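Lin1840 protein (Listeria innocua serovar 6a, PDB 4ZOE) probably hydrolyses terminal, non-reducing beta-D-glucosyl residues with release of beta-D-glucose, as a family 3 beta-glucosidase with a part in beta-1,2-glucan metabolism. Local coordinates at residues V121-A126 with L183-A188; L233-F238 with I268-A273; S374-E379 with E524-G529; I642-Q647 with F678-E683; L646-A651 with F685-H690. The protein carries 1 engineered substitution. All coordinates share one frame; numbering follows the deposited sequence.

In the fold
From the N terminus, contacts 1 to 3 follow in series. Contact 1 closes a loop of 56 residues inside the N-terminal TIM barrel, setting helix 112-128 against the lead into strand 187-193. Contact 2, spanning 29 residues, joins strands 233-236 and 266-268 of the same barrel; the two touch, since A188 and L233 lie on neighbouring strands. Contact 3 closes 144 residues in the C-terminal family domain, pairing strand 376-380 with 521-524. Contacts 4 and 5, in the fibronectin type III-like part, start from the same strand, 638-648, and share L646 and Q647; one spans 30 residues to strand 673-680 in the facing sheet, the other 33 to the residues beyond it, beside the magnesium ion.

Contact 1 of 5, residues V121-A126 with L183-A188; sequences VSALEA and LEQMAA
E184 meets the helix first through its backbone: its O lies 3.4 Å from A123 CB, a close pass that the small alanine permits. Its side chain runs outward alongside L124, both pointing the same way, and E184 OE1 comes to 3.7 Å from L124 CD1. At this partly exposed margin the aliphatic leucine packs beside a glutamate whose charged end can stay in solvent. Q185 adds its CA, 4.1 Å from A123 CB, while its amide turns elsewhere to bond Y172 O. This is packing on the outside of the TIM barrel: helix 112-128 faces the segment that leads into barrel strand 187-193. A123 and A126 lie about one turn apart on the same side of the helix, and as alanines they let the flexible, polarisable M186 lie close against the backbone. The M186 chain bends at chi3 (-61°), which lays the thioether along the helix, with SD 3.7 Å from A123 CA and CE 3.6 Å from A126 CB.

Contact 2 of 5, residues L233-F238 with I268-A273; sequences LVMTAF and ISDWGA
T236 and I268 pair in parallel on two adjacent TIM-barrel strands, with M235 facing I268: T236 N bonds I268 O at 2.9 Å and I268 N bonds V234 O at 3.0 Å. Just past this pairing D270 N bonds T236 OG1 at 3.2 Å; chi1 of 73° sets OG1 between the backbone N and the carbonyl carbon, turned to the loop, and the same hydroxyl also bonds T247. D270 to A273 form a type II turn. D270 OD1 takes W271 N at 2.6 Å on its anti side, 27° out of the carboxylate plane, while OD2 takes a water that also accepts from F238 N, bridging the two segments beyond the paired strands. Together the two oxygens help hold the carboxylate flat against the F238 ring, planes 15° apart, with OD2 offset toward the rim, 3.3 Å from F238 CE2; D270 CB adds a CH-pi contact. R572 of the second subunit makes a cation-pi contact with F238. M235, long and unbranched, crosses D270 and brings SD to 3.6 Å from D270 CG, while its CB packs on I268 CG2. At the rim of F238, in the plane of the ring, W271 O lies 3.2 Å from CE1.

Contact 3 of 5, residues S374-E379 with E524-G529; sequences SAVLLE and ELWFPG
W526 and V376 meet because chi1 of -60° (CG anti to the carbonyl carbon) and chi2 of 111° bring the indole edge round, with V376 CG2 4.1 Å from W526 NE1. S374 O lies in the plane of the indole, 3.9 Å from W526 CD1, too far for a bond; it and W526 NE1 are buried without a partner in the model. E524 bends at chi2 (64°) and folds back over its own segment, laying CG over the rim of one indole face and bringing OE1 to W526 N at 2.9 Å. OE2 bonds N506, so both oxygens of the buried carboxylate are held. The backbones pair at the edge of the mixed sheet of the C-terminal family domain, where V376 and E524 form an antiparallel hydrogen-bonded pair, with V376 N to E524 O and E524 N to V376 O both 2.9 Å. The chain leaves helix 361-374 at A375, whose small CB fits 3.8 Å from L525 CD1. Farther along, L378 and E379 both face L522 in a classic beta bulge, and L378 CD1 lies alongside E524 CB at 4.0 Å.

Contact 4 of 5, residues I642-Q647 with F678-E683; sequences IQVYLQ and FELTSE
V644 and F678 form the centre of a layer between two sheets. In this fibronectin type III-like beta sandwich, strand 638-648 of one sheet passes strand 673-680 of the other at 9.9 Å between the axes of the short segments, their directions only 17° apart, so side chains alone fill the gap. V644 CG2 rises over one face of the F678 ring, 4.0 Å from its centroid and 28° off the normal, a CH-pi contact; the other methyl, CG1, leans to L680, the next inward-facing residue of that strand, 4.0 Å from its CD1. The branching of valine thus lets one side chain serve two partners. I642 fits beside it, with CG2 3.7 Å from F678 CE2 near the plane of the ring, so that the phenyl has one methyl above and another at its edge. L680, with chi1 of -53°, pushes CD1 into the hollow between V644 and L646, reaching L646 CG at 3.9 Å; the two leucines slide past each other in opposite directions. Between these inward residues, Q643 and Y645 turn the other way and pair with each other, Y645 OH donating to Q643 OE1 at 2.6 Å. Every group in the interface is aliphatic or aromatic, which implies that the two sheets are held here by dispersion and the exclusion of water, with shape rather than bond direction setting how they sit.

Contact 5 of 5, residues L646-A651 with F685-H690; sequences LQDVTA and FSFYNH. With MG (magnesium ion), chain C.
The F685 ring carries L646 CD1 on one face, 3.6 Å from the centroid and 3° off the normal, so a methyl sits squarely over the centre of the phenyl. H701 meets F685 edge-to-face. The second aromatic, F687, lies askew to its neighbours: D648 OD2 approaches CE1 at 3.8 Å and A651 CB lies 4.1 Å from CZ, while the carboxylate and ring planes stand 66° apart. With chi1 of 67°, F687 turns its ring toward the loop that follows strand 638-648. There, at the end of the fibronectin type III-like sandwich, that loop binds a magnesium ion at its side through two oxygens. D648 OD1 binds it at 2.0 Å and the backbone T650 O at 2.1 Å; four waters complete an octahedron in which each protein oxygen stands across from a water. An aspartate supplies the charge a hard metal prefers, whereas T650 contributes only its carbonyl, which ties the backbone of the loop rather than a side chain to the ion. D648 OD2 accepts hydrogen bonds from two waters, one a ligand of the magnesium and the other shared with F685 O, linking the segments. A651 has backbone bonds to the second subunit. With one carboxylate among six ligands, the ion probably keeps a net positive charge and polarises its waters, consistent with the metal-bound water donating to D648 OD2 at 2.6 Å.

Contact 1 of 5, residues V121-A126 with L183-A188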
# COMPACT_ATOMS: atom_id res chain seq x y z
N VAL A 121 13.55 -6.37 33.88
CA VAL A 121 12.83 -5.65 34.94
C VAL A 121 11.33 -5.98 34.79
O VAL A 121 10.61 -6.20 35.78
CB VAL A 121 13.08 -4.13 34.89
CG1 VAL A 121 12.20 -3.39 35.88
CG2 VAL A 121 14.55 -3.83 35.14
N SER A 122 10.83 -6.03 33.57
CA SER A 122 9.39 -6.30 33.40
C SER A 122 9.05 -7.67 34.00
O SER A 122 8.00 -7.84 34.62
CB SER A 122 9.05 -6.34 31.92
OG SER A 122 9.30 -5.09 31.29
N ALA A 123 9.89 -8.66 33.70
CA ALA A 123 9.66 -10.05 34.23
C ALA A 123 9.76 -10.09 35.75
O ALA A 123 8.97 -10.78 36.41
CB ALA A 123 10.60 -11.06 33.61
N LEU A 124 10.75 -9.38 36.29
CA LEU A 124 10.91 -9.32 37.78
C LEU A 124 9.61 -8.88 38.41
O LEU A 124 9.10 -9.49 39.36
CB LEU A 124 12.05 -8.34 38.11
CG LEU A 124 12.22 -7.84 39.53
CD1 LEU A 124 12.83 -8.94 40.39
CD2 LEU A 124 13.05 -6.59 39.57
N GLU A 125 9.06 -7.79 37.90
CA GLU A 125 7.83 -7.24 38.44
C GLU A 125 6.59 -8.10 38.13
O GLU A 125 5.71 -8.36 39.01
CB GLU A 125 7.68 -5.81 37.89
CG GLU A 125 8.76 -4.85 38.43
CD GLU A 125 8.50 -3.39 38.04
OE1 GLU A 125 7.66 -3.19 37.10
OE2 GLU A 125 9.07 -2.47 38.71
N ALA A 126 6.51 -8.58 36.89
CA ALA A 126 5.30 -9.31 36.42
C ALA A 126 5.20 -10.63 37.17
O ALA A 126 4.13 -11.01 37.66
CB ALA A 126 5.39 -9.61 34.90
N LEU A 183 12.35 -18.23 38.91
CA LEU A 183 10.96 -17.72 39.04
C LEU A 183 10.79 -16.20 39.02
O LEU A 183 9.69 -15.70 39.20
CB LEU A 183 10.30 -18.32 40.31
CG LEU A 183 10.64 -19.82 40.43
CD1 LEU A 183 9.78 -20.38 41.56
CD2 LEU A 183 10.36 -20.64 39.16
N GLU A 184 11.88 -15.48 38.73
CA GLU A 184 11.81 -14.05 38.37
C GLU A 184 11.84 -13.78 36.86
O GLU A 184 11.68 -12.62 36.47
CB GLU A 184 12.94 -13.29 39.01
CG GLU A 184 12.86 -13.31 40.56
CD GLU A 184 13.99 -12.54 41.22
OE1 GLU A 184 14.88 -11.99 40.52
OE2 GLU A 184 13.99 -12.50 42.47
N GLN A 185 12.13 -14.82 36.07
CA GLN A 185 11.98 -14.81 34.59
C GLN A 185 10.64 -15.42 34.26
O GLN A 185 10.05 -16.07 35.08
CB GLN A 185 13.04 -15.62 33.90
CG GLN A 185 14.43 -15.44 34.42
CD GLN A 185 15.08 -14.19 34.03
OE1 GLN A 185 16.21 -13.98 34.43
NE2 GLN A 185 14.43 -13.34 33.25
N MET A 186 10.14 -15.16 33.05
CA MET A 186 8.84 -15.63 32.60
C MET A 186 8.90 -16.04 31.12
O MET A 186 9.84 -15.75 30.44
CB MET A 186 7.77 -14.56 32.83
CG MET A 186 7.84 -13.40 31.79
SD MET A 186 7.08 -11.88 32.39
CE MET A 186 5.42 -12.44 32.62
N ALA A 187 7.89 -16.76 30.65
CA ALA A 187 7.87 -17.16 29.26
C ALA A 187 7.53 -15.96 28.41
O ALA A 187 6.68 -15.16 28.77
CB ALA A 187 6.82 -18.22 29.06
N ALA A 188 8.13 -15.92 27.22
CA ALA A 188 7.77 -14.94 26.24
C ALA A 188 6.87 -15.56 25.17
O ALA A 188 6.97 -16.77 24.86
CB ALA A 188 9.05 -14.37 25.62

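Contact 2 of 5, residues L233-F238 with I268-A273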
# COMPACT_ATOMS: atom_id res chain seq x y z
N LEU A 233 6.19 -19.25 23.48
CA LEU A 233 4.88 -19.28 22.81
C LEU A 233 4.90 -18.43 21.54
O LEU A 233 5.76 -17.57 21.39
CB LEU A 233 3.69 -18.79 23.66
CG LEU A 233 3.35 -19.61 24.91
CD1 LEU A 233 4.36 -19.34 25.98
CD2 LEU A 233 1.99 -19.22 25.37
N VAL A 234 3.94 -18.68 20.69
CA VAL A 234 3.66 -17.81 19.55
C VAL A 234 2.21 -17.46 19.54
O VAL A 234 1.40 -18.30 19.98
CB VAL A 234 4.17 -18.45 18.24
CG1 VAL A 234 3.81 -17.57 17.06
CG2 VAL A 234 5.68 -18.65 18.32
N MET A 235 1.85 -16.24 19.09
CA MET A 235 0.41 -15.80 19.06
C MET A 235 -0.03 -15.58 17.61
O MET A 235 0.77 -14.98 16.84
CB MET A 235 0.16 -14.50 19.89
CG MET A 235 -1.28 -14.00 19.83
SD MET A 235 -1.58 -12.43 20.68
CE MET A 235 -1.47 -13.05 22.41
N THR A 236 -1.22 -16.04 17.21
CA THR A 236 -1.68 -15.82 15.80
C THR A 236 -2.09 -14.32 15.50
O THR A 236 -2.29 -13.52 16.47
CB THR A 236 -2.91 -16.70 15.50
OG1 THR A 236 -4.12 -16.21 16.16
CG2 THR A 236 -2.61 -18.21 15.90
N ALA A 237 -2.11 -13.93 14.20
CA ALA A 237 -2.42 -12.58 13.89
C ALA A 237 -3.91 -12.50 13.53
O ALA A 237 -4.51 -13.44 12.99
CB ALA A 237 -1.52 -12.12 12.74
N PHE A 238 -4.52 -11.34 13.77
CA PHE A 238 -5.83 -11.03 13.21
C PHE A 238 -6.05 -10.98 11.68
O PHE A 238 -7.16 -11.15 11.25
CB PHE A 238 -6.34 -9.67 13.73
CG PHE A 238 -6.68 -9.67 15.22
CD1 PHE A 238 -7.46 -10.65 15.77
CD2 PHE A 238 -6.23 -8.64 16.03
CE1 PHE A 238 -7.76 -10.64 17.11
CE2 PHE A 238 -6.53 -8.59 17.39
CZ PHE A 238 -7.30 -9.57 17.91
N ILE A 268 -1.11 -19.72 20.67
CA ILE A 268 -2.31 -19.11 21.31
C ILE A 268 -2.92 -18.17 20.26
O ILE A 268 -2.16 -17.54 19.45
CB ILE A 268 -1.92 -18.28 22.64
CG1 ILE A 268 -3.20 -17.78 23.37
CG2 ILE A 268 -0.97 -17.08 22.38
CD1 ILE A 268 -2.96 -17.00 24.67
N SER A 269 -4.25 -18.16 20.17
CA SER A 269 -4.97 -17.20 19.38
C SER A 269 -4.80 -15.83 19.91
O SER A 269 -4.66 -15.64 21.10
CB SER A 269 -6.47 -17.55 19.24
OG SER A 269 -7.30 -17.13 20.28
N ASP A 270 -4.83 -14.84 19.02
CA ASP A 270 -5.08 -13.46 19.49
C ASP A 270 -6.53 -13.41 20.03
O ASP A 270 -7.31 -14.38 19.86
CB ASP A 270 -4.76 -12.41 18.41
CG ASP A 270 -4.44 -11.06 19.00
OD1 ASP A 270 -4.89 -10.75 20.14
OD2 ASP A 270 -3.84 -10.26 18.29
N TRP A 271 -6.97 -12.30 20.59
CA TRP A 271 -8.26 -12.24 21.23
C TRP A 271 -9.49 -12.42 20.29
O TRP A 271 -9.73 -11.62 19.42
CB TRP A 271 -8.42 -10.95 21.99
CG TRP A 271 -9.70 -10.86 22.77
CD1 TRP A 271 -10.99 -10.80 22.25
CD2 TRP A 271 -9.86 -10.71 24.17
NE1 TRP A 271 -11.89 -10.64 23.24
CE2 TRP A 271 -11.22 -10.59 24.43
CE3 TRP A 271 -8.99 -10.66 25.23
CZ2 TRP A 271 -11.73 -10.47 25.69
CZ3 TRP A 271 -9.50 -10.53 26.47
CH2 TRP A 271 -10.84 -10.44 26.71
N GLY A 272 -10.26 -13.49 20.51
CA GLY A 272 -11.37 -13.79 19.65
C GLY A 272 -11.03 -14.23 18.25
O GLY A 272 -11.95 -14.52 17.49
N ALA A 273 -9.75 -14.36 17.91
CA ALA A 273 -9.33 -14.55 16.52
C ALA A 273 -9.84 -15.91 15.95
O ALA A 273 -10.05 -16.06 14.72
CB ALA A 273 -7.83 -14.51 16.46
O HOH W 1 -3.21 -9.80 15.74

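Contact 3 of 5, residues S374-E379 with E524-G529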
# COMPACT_ATOMS: atom_id res chain seq x y z
N SER A 374 16.84 6.28 24.17
CA SER A 374 15.81 6.09 23.14
C SER A 374 15.34 7.39 22.46
O SER A 374 14.75 7.31 21.36
CB SER A 374 14.61 5.38 23.75
OG SER A 374 14.96 4.05 24.19
N ALA A 375 15.47 8.56 23.13
CA ALA A 375 15.00 9.83 22.55
C ALA A 375 15.87 10.10 21.35
O ALA A 375 17.01 9.64 21.25
CB ALA A 375 15.07 11.02 23.50
N VAL A 376 15.31 10.83 20.43
CA VAL A 376 16.03 11.16 19.18
C VAL A 376 16.03 12.66 19.05
O VAL A 376 14.98 13.27 19.00
CB VAL A 376 15.37 10.51 17.93
CG1 VAL A 376 16.24 10.88 16.76
CG2 VAL A 376 15.21 8.98 18.06
N LEU A 377 17.23 13.25 19.01
CA LEU A 377 17.42 14.64 18.74
C LEU A 377 17.37 14.85 17.25
O LEU A 377 18.19 14.36 16.51
CB LEU A 377 18.78 15.10 19.31
CG LEU A 377 19.01 16.64 19.13
CD1 LEU A 377 18.02 17.45 19.98
CD2 LEU A 377 20.43 16.97 19.45
N LEU A 378 16.36 15.59 16.80
CA LEU A 378 16.09 15.77 15.32
C LEU A 378 16.62 17.06 14.79
O LEU A 378 17.02 17.14 13.57
CB LEU A 378 14.56 15.61 15.02
CG LEU A 378 13.95 14.18 15.30
CD1 LEU A 378 12.47 14.16 15.12
CD2 LEU A 378 14.67 13.24 14.34
N GLU A 379 16.59 18.10 15.61
CA GLU A 379 17.16 19.42 15.20
C GLU A 379 17.77 20.09 16.41
O GLU A 379 17.26 19.95 17.54
CB GLU A 379 16.14 20.41 14.59
CG GLU A 379 15.32 19.91 13.40
CD GLU A 379 16.09 19.93 12.08
OE1 GLU A 379 17.24 20.47 12.00
OE2 GLU A 379 15.54 19.31 11.14
N GLU A 524 12.51 14.34 20.01
CA GLU A 524 11.51 13.30 19.92
C GLU A 524 11.69 12.37 21.14
O GLU A 524 12.62 11.58 21.18
CB GLU A 524 11.72 12.47 18.62
CG GLU A 524 10.90 11.19 18.51
CD GLU A 524 9.40 11.44 18.47
OE1 GLU A 524 8.82 11.68 19.56
OE2 GLU A 524 8.79 11.37 17.35
N LEU A 525 10.79 12.48 22.08
CA LEU A 525 10.84 11.65 23.27
C LEU A 525 9.98 10.42 23.20
O LEU A 525 10.04 9.56 24.13
CB LEU A 525 10.36 12.48 24.41
CG LEU A 525 11.19 13.50 25.17
CD1 LEU A 525 12.58 13.03 25.57
CD2 LEU A 525 11.16 14.89 24.62
N TRP A 526 9.22 10.31 22.11
CA TRP A 526 8.20 9.24 21.98
C TRP A 526 7.34 9.24 23.30
O TRP A 526 6.87 10.30 23.83
CB TRP A 526 8.91 7.90 21.70
CG TRP A 526 9.72 7.88 20.48
CD1 TRP A 526 11.04 7.81 20.39
CD2 TRP A 526 9.22 7.77 19.16
NE1 TRP A 526 11.43 7.75 19.07
CE2 TRP A 526 10.30 7.68 18.30
CE3 TRP A 526 7.92 7.69 18.60
CZ2 TRP A 526 10.16 7.60 16.92
CZ3 TRP A 526 7.80 7.56 17.22
CH2 TRP A 526 8.90 7.52 16.41
N PHE A 527 7.08 8.09 23.86
CA PHE A 527 6.53 8.06 25.22
C PHE A 527 7.57 7.35 26.12
O PHE A 527 7.80 6.13 25.98
CB PHE A 527 5.18 7.39 25.26
CG PHE A 527 4.06 8.14 24.58
CD1 PHE A 527 3.71 9.41 24.97
CD2 PHE A 527 3.30 7.52 23.60
CE1 PHE A 527 2.63 10.09 24.38
CE2 PHE A 527 2.24 8.18 23.02
CZ PHE A 527 1.87 9.44 23.45
N PRO A 528 8.28 8.11 27.00
CA PRO A 528 9.41 7.38 27.64
C PRO A 528 9.02 6.50 28.83
O PRO A 528 9.89 5.77 29.31
CB PRO A 528 10.25 8.51 28.21
CG PRO A 528 9.86 9.74 27.44
CD PRO A 528 8.40 9.59 27.18
N GLY A 529 7.81 6.65 29.32
CA GLY A 529 7.34 5.87 30.46
C GLY A 529 7.39 6.64 31.78
O GLY A 529 7.32 7.87 31.84

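Contact 4 of 5, residues I642-Q647 with F678-E683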
# COMPACT_ATOMS: atom_id res chain seq x y z
N ILE A 642 27.14 3.21 15.32
CA ILE A 642 27.79 2.86 14.10
C ILE A 642 26.87 1.88 13.40
O ILE A 642 26.42 0.94 14.01
CB ILE A 642 29.20 2.23 14.37
CG1 ILE A 642 30.06 3.24 15.15
CG2 ILE A 642 29.83 1.81 13.12
CD1 ILE A 642 31.42 2.63 15.59
N GLN A 643 26.57 2.14 12.14
CA GLN A 643 25.73 1.25 11.28
C GLN A 643 26.45 0.74 10.09
O GLN A 643 27.19 1.49 9.40
CB GLN A 643 24.48 2.03 10.83
CG GLN A 643 23.70 2.58 12.04
CD GLN A 643 22.92 3.86 11.75
OE1 GLN A 643 22.19 3.94 10.75
NE2 GLN A 643 23.04 4.83 12.64
N VAL A 644 26.23 -0.54 9.80
CA VAL A 644 26.80 -1.11 8.60
C VAL A 644 25.67 -1.68 7.76
O VAL A 644 24.94 -2.53 8.20
CB VAL A 644 27.85 -2.21 8.91
CG1 VAL A 644 28.53 -2.62 7.68
CG2 VAL A 644 28.90 -1.73 9.94
N TYR A 645 25.64 -1.25 6.49
CA TYR A 645 24.69 -1.71 5.51
C TYR A 645 25.35 -2.44 4.36
O TYR A 645 26.52 -2.21 4.04
CB TYR A 645 23.90 -0.50 4.96
CG TYR A 645 23.18 0.34 5.97
CD1 TYR A 645 23.82 1.30 6.70
CD2 TYR A 645 21.81 0.21 6.13
CE1 TYR A 645 23.16 2.10 7.60
CE2 TYR A 645 21.11 0.95 7.06
CZ TYR A 645 21.79 1.90 7.81
OH TYR A 645 21.14 2.70 8.66
N LEU A 646 24.61 -3.35 3.75
CA LEU A 646 25.04 -4.06 2.58
C LEU A 646 24.01 -3.84 1.43
O LEU A 646 22.80 -3.73 1.68
CB LEU A 646 25.05 -5.54 2.85
CG LEU A 646 26.33 -6.28 3.20
CD1 LEU A 646 26.14 -7.78 2.89
CD2 LEU A 646 27.59 -5.72 2.56
N GLN A 647 24.50 -3.75 0.21
CA GLN A 647 23.73 -3.74 -0.98
C GLN A 647 24.22 -4.82 -1.94
O GLN A 647 25.43 -5.00 -2.12
CB GLN A 647 23.90 -2.41 -1.71
CG GLN A 647 23.09 -2.33 -2.99
CD GLN A 647 23.32 -1.05 -3.81
OE1 GLN A 647 24.25 -0.26 -3.56
NE2 GLN A 647 22.46 -0.84 -4.79
N PHE A 678 32.97 -5.88 13.24
CA PHE A 678 31.68 -6.45 12.88
C PHE A 678 31.96 -7.64 11.96
O PHE A 678 32.79 -7.55 11.08
CB PHE A 678 30.82 -5.42 12.10
CG PHE A 678 30.45 -4.16 12.85
CD1 PHE A 678 29.50 -4.18 13.85
CD2 PHE A 678 31.06 -2.95 12.55
CE1 PHE A 678 29.18 -2.99 14.50
CE2 PHE A 678 30.73 -1.77 13.18
CZ PHE A 678 29.78 -1.79 14.18
N GLU A 679 31.27 -8.75 12.14
CA GLU A 679 31.32 -9.87 11.16
C GLU A 679 30.02 -9.94 10.34
O GLU A 679 28.95 -10.23 10.87
CB GLU A 679 31.52 -11.22 11.86
CG GLU A 679 31.72 -12.38 10.90
CD GLU A 679 31.92 -13.69 11.57
OE1 GLU A 679 31.99 -14.74 10.89
OE2 GLU A 679 32.01 -13.68 12.81
N LEU A 680 30.09 -9.65 9.06
CA LEU A 680 28.93 -9.88 8.19
C LEU A 680 29.17 -11.28 7.60
O LEU A 680 30.07 -11.47 6.74
CB LEU A 680 28.84 -8.81 7.11
CG LEU A 680 28.86 -7.36 7.63
CD1 LEU A 680 28.45 -6.42 6.52
CD2 LEU A 680 27.93 -7.14 8.74
N THR A 681 28.42 -12.26 8.12
CA THR A 681 28.47 -13.60 7.64
C THR A 681 27.89 -13.68 6.26
O THR A 681 27.17 -12.79 5.80
CB THR A 681 27.81 -14.64 8.54
OG1 THR A 681 26.41 -14.42 8.57
CG2 THR A 681 28.36 -14.61 9.96
N SER A 682 28.14 -14.80 5.62
CA SER A 682 27.61 -15.00 4.29
C SER A 682 26.06 -14.95 4.22
O SER A 682 25.43 -14.56 3.18
CB SER A 682 28.17 -16.27 3.71
OG SER A 682 27.53 -17.36 4.16
N GLU A 683 25.41 -15.32 5.32
CA GLU A 683 23.99 -15.11 5.42
C GLU A 683 23.56 -13.60 5.20
O GLU A 683 22.48 -13.33 4.72
CB GLU A 683 23.50 -15.69 6.78
CG GLU A 683 22.00 -15.84 6.83
CD GLU A 683 21.30 -14.53 7.12
OE1 GLU A 683 21.93 -13.61 7.78
OE2 GLU A 683 20.11 -14.42 6.69

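Contact 5 of 5, residues L646-A651 with F685-H690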
# COMPACT_ATOMS: atom_id res chain seq x y z
N LEU A 646 24.61 -3.35 3.75
CA LEU A 646 25.04 -4.06 2.58
C LEU A 646 24.01 -3.84 1.43
O LEU A 646 22.80 -3.73 1.68
CB LEU A 646 25.05 -5.54 2.85
CG LEU A 646 26.33 -6.28 3.20
CD1 LEU A 646 26.14 -7.78 2.89
CD2 LEU A 646 27.59 -5.72 2.56
N GLN A 647 24.50 -3.75 0.21
CA GLN A 647 23.73 -3.74 -0.98
C GLN A 647 24.22 -4.82 -1.94
O GLN A 647 25.43 -5.00 -2.12
CB GLN A 647 23.90 -2.41 -1.71
CG GLN A 647 23.09 -2.33 -2.99
CD GLN A 647 23.32 -1.05 -3.81
OE1 GLN A 647 24.25 -0.26 -3.56
NE2 GLN A 647 22.46 -0.84 -4.79
N ASP A 648 23.26 -5.55 -2.54
CA ASP A 648 23.52 -6.49 -3.56
C ASP A 648 23.25 -5.78 -4.88
O ASP A 648 22.11 -5.59 -5.23
CB ASP A 648 22.64 -7.71 -3.35
CG ASP A 648 23.01 -8.89 -4.24
OD1 ASP A 648 23.81 -8.80 -5.18
OD2 ASP A 648 22.43 -9.95 -4.04
N VAL A 649 24.28 -5.43 -5.62
CA VAL A 649 24.11 -4.54 -6.79
C VAL A 649 23.28 -5.10 -7.92
O VAL A 649 22.45 -4.39 -8.46
CB VAL A 649 25.46 -4.00 -7.27
CG1 VAL A 649 25.26 -3.18 -8.48
CG2 VAL A 649 26.09 -3.21 -6.13
N THR A 650 23.52 -6.37 -8.28
CA THR A 650 22.83 -7.10 -9.35
C THR A 650 22.45 -8.46 -8.84
O THR A 650 23.25 -9.14 -8.22
CB THR A 650 23.74 -7.22 -10.56
OG1 THR A 650 24.30 -5.92 -10.83
CG2 THR A 650 23.03 -7.81 -11.78
N ALA A 651 21.17 -8.82 -9.00
CA ALA A 651 20.69 -10.05 -8.52
C ALA A 651 19.57 -10.64 -9.36
O ALA A 651 18.99 -9.97 -10.19
CB ALA A 651 20.30 -9.86 -7.04
N PHE A 685 24.67 -11.73 3.01
CA PHE A 685 24.76 -11.55 1.52
C PHE A 685 23.71 -12.31 0.71
O PHE A 685 23.71 -12.32 -0.56
CB PHE A 685 26.18 -12.06 1.10
CG PHE A 685 27.33 -11.21 1.57
CD1 PHE A 685 27.85 -11.33 2.85
CD2 PHE A 685 27.93 -10.32 0.71
CE1 PHE A 685 28.92 -10.53 3.27
CE2 PHE A 685 29.00 -9.54 1.10
CZ PHE A 685 29.49 -9.63 2.40
N SER A 686 22.91 -13.06 1.48
CA SER A 686 21.97 -14.08 0.96
C SER A 686 20.55 -13.47 0.95
O SER A 686 20.26 -12.45 1.62
CB SER A 686 21.99 -15.32 1.86
OG SER A 686 23.32 -15.87 1.94
N PHE A 687 19.69 -14.06 0.16
CA PHE A 687 18.34 -13.56 0.00
C PHE A 687 17.49 -14.68 -0.54
O PHE A 687 18.02 -15.68 -1.00
CB PHE A 687 18.29 -12.37 -0.97
CG PHE A 687 18.60 -12.72 -2.38
CD1 PHE A 687 19.93 -12.77 -2.79
CD2 PHE A 687 17.64 -12.95 -3.28
CE1 PHE A 687 20.24 -13.09 -4.11
CE2 PHE A 687 17.92 -13.21 -4.59
CZ PHE A 687 19.26 -13.29 -5.01
N TYR A 688 16.16 -14.50 -0.49
CA TYR A 688 15.25 -15.46 -1.09
C TYR A 688 15.04 -15.24 -2.56
O TYR A 688 14.64 -14.14 -2.98
CB TYR A 688 13.89 -15.41 -0.41
CG TYR A 688 13.96 -15.99 0.95
CD1 TYR A 688 13.91 -17.34 1.17
CD2 TYR A 688 14.17 -15.17 2.02
CE1 TYR A 688 13.98 -17.84 2.51
CE2 TYR A 688 14.29 -15.62 3.29
CZ TYR A 688 14.21 -16.98 3.53
OH TYR A 688 14.28 -17.25 4.88
N ASN A 689 15.20 -16.29 -3.36
CA ASN A 689 15.00 -16.09 -4.81
C ASN A 689 13.58 -16.38 -5.29
O ASN A 689 12.69 -16.56 -4.47
CB ASN A 689 16.05 -16.90 -5.61
CG ASN A 689 15.78 -18.38 -5.62
OD1 ASN A 689 14.79 -18.86 -5.13
ND2 ASN A 689 16.71 -19.11 -6.24
N HIS A 690 13.39 -16.33 -6.63
CA HIS A 690 12.11 -16.50 -7.34
C HIS A 690 11.42 -17.80 -6.89
O HIS A 690 10.18 -17.82 -6.79
CB HIS A 690 12.41 -16.57 -8.86
CG HIS A 690 11.24 -16.92 -9.70
ND1 HIS A 690 10.91 -18.23 -10.00
CD2 HIS A 690 10.31 -16.15 -10.30
CE1 HIS A 690 9.82 -18.24 -10.74
NE2 HIS A 690 9.43 -16.99 -10.94
MG MG C . 24.46 -9.96 -6.67
O HOH W 2 22.02 -10.18 -1.46
O HOH W 3 23.08 -11.45 -6.11
O HOH W 4 25.76 -8.18 -7.27
O HOH W 5 25.00 -11.06 -8.33
O HOH W 6 25.96 -10.77 -5.48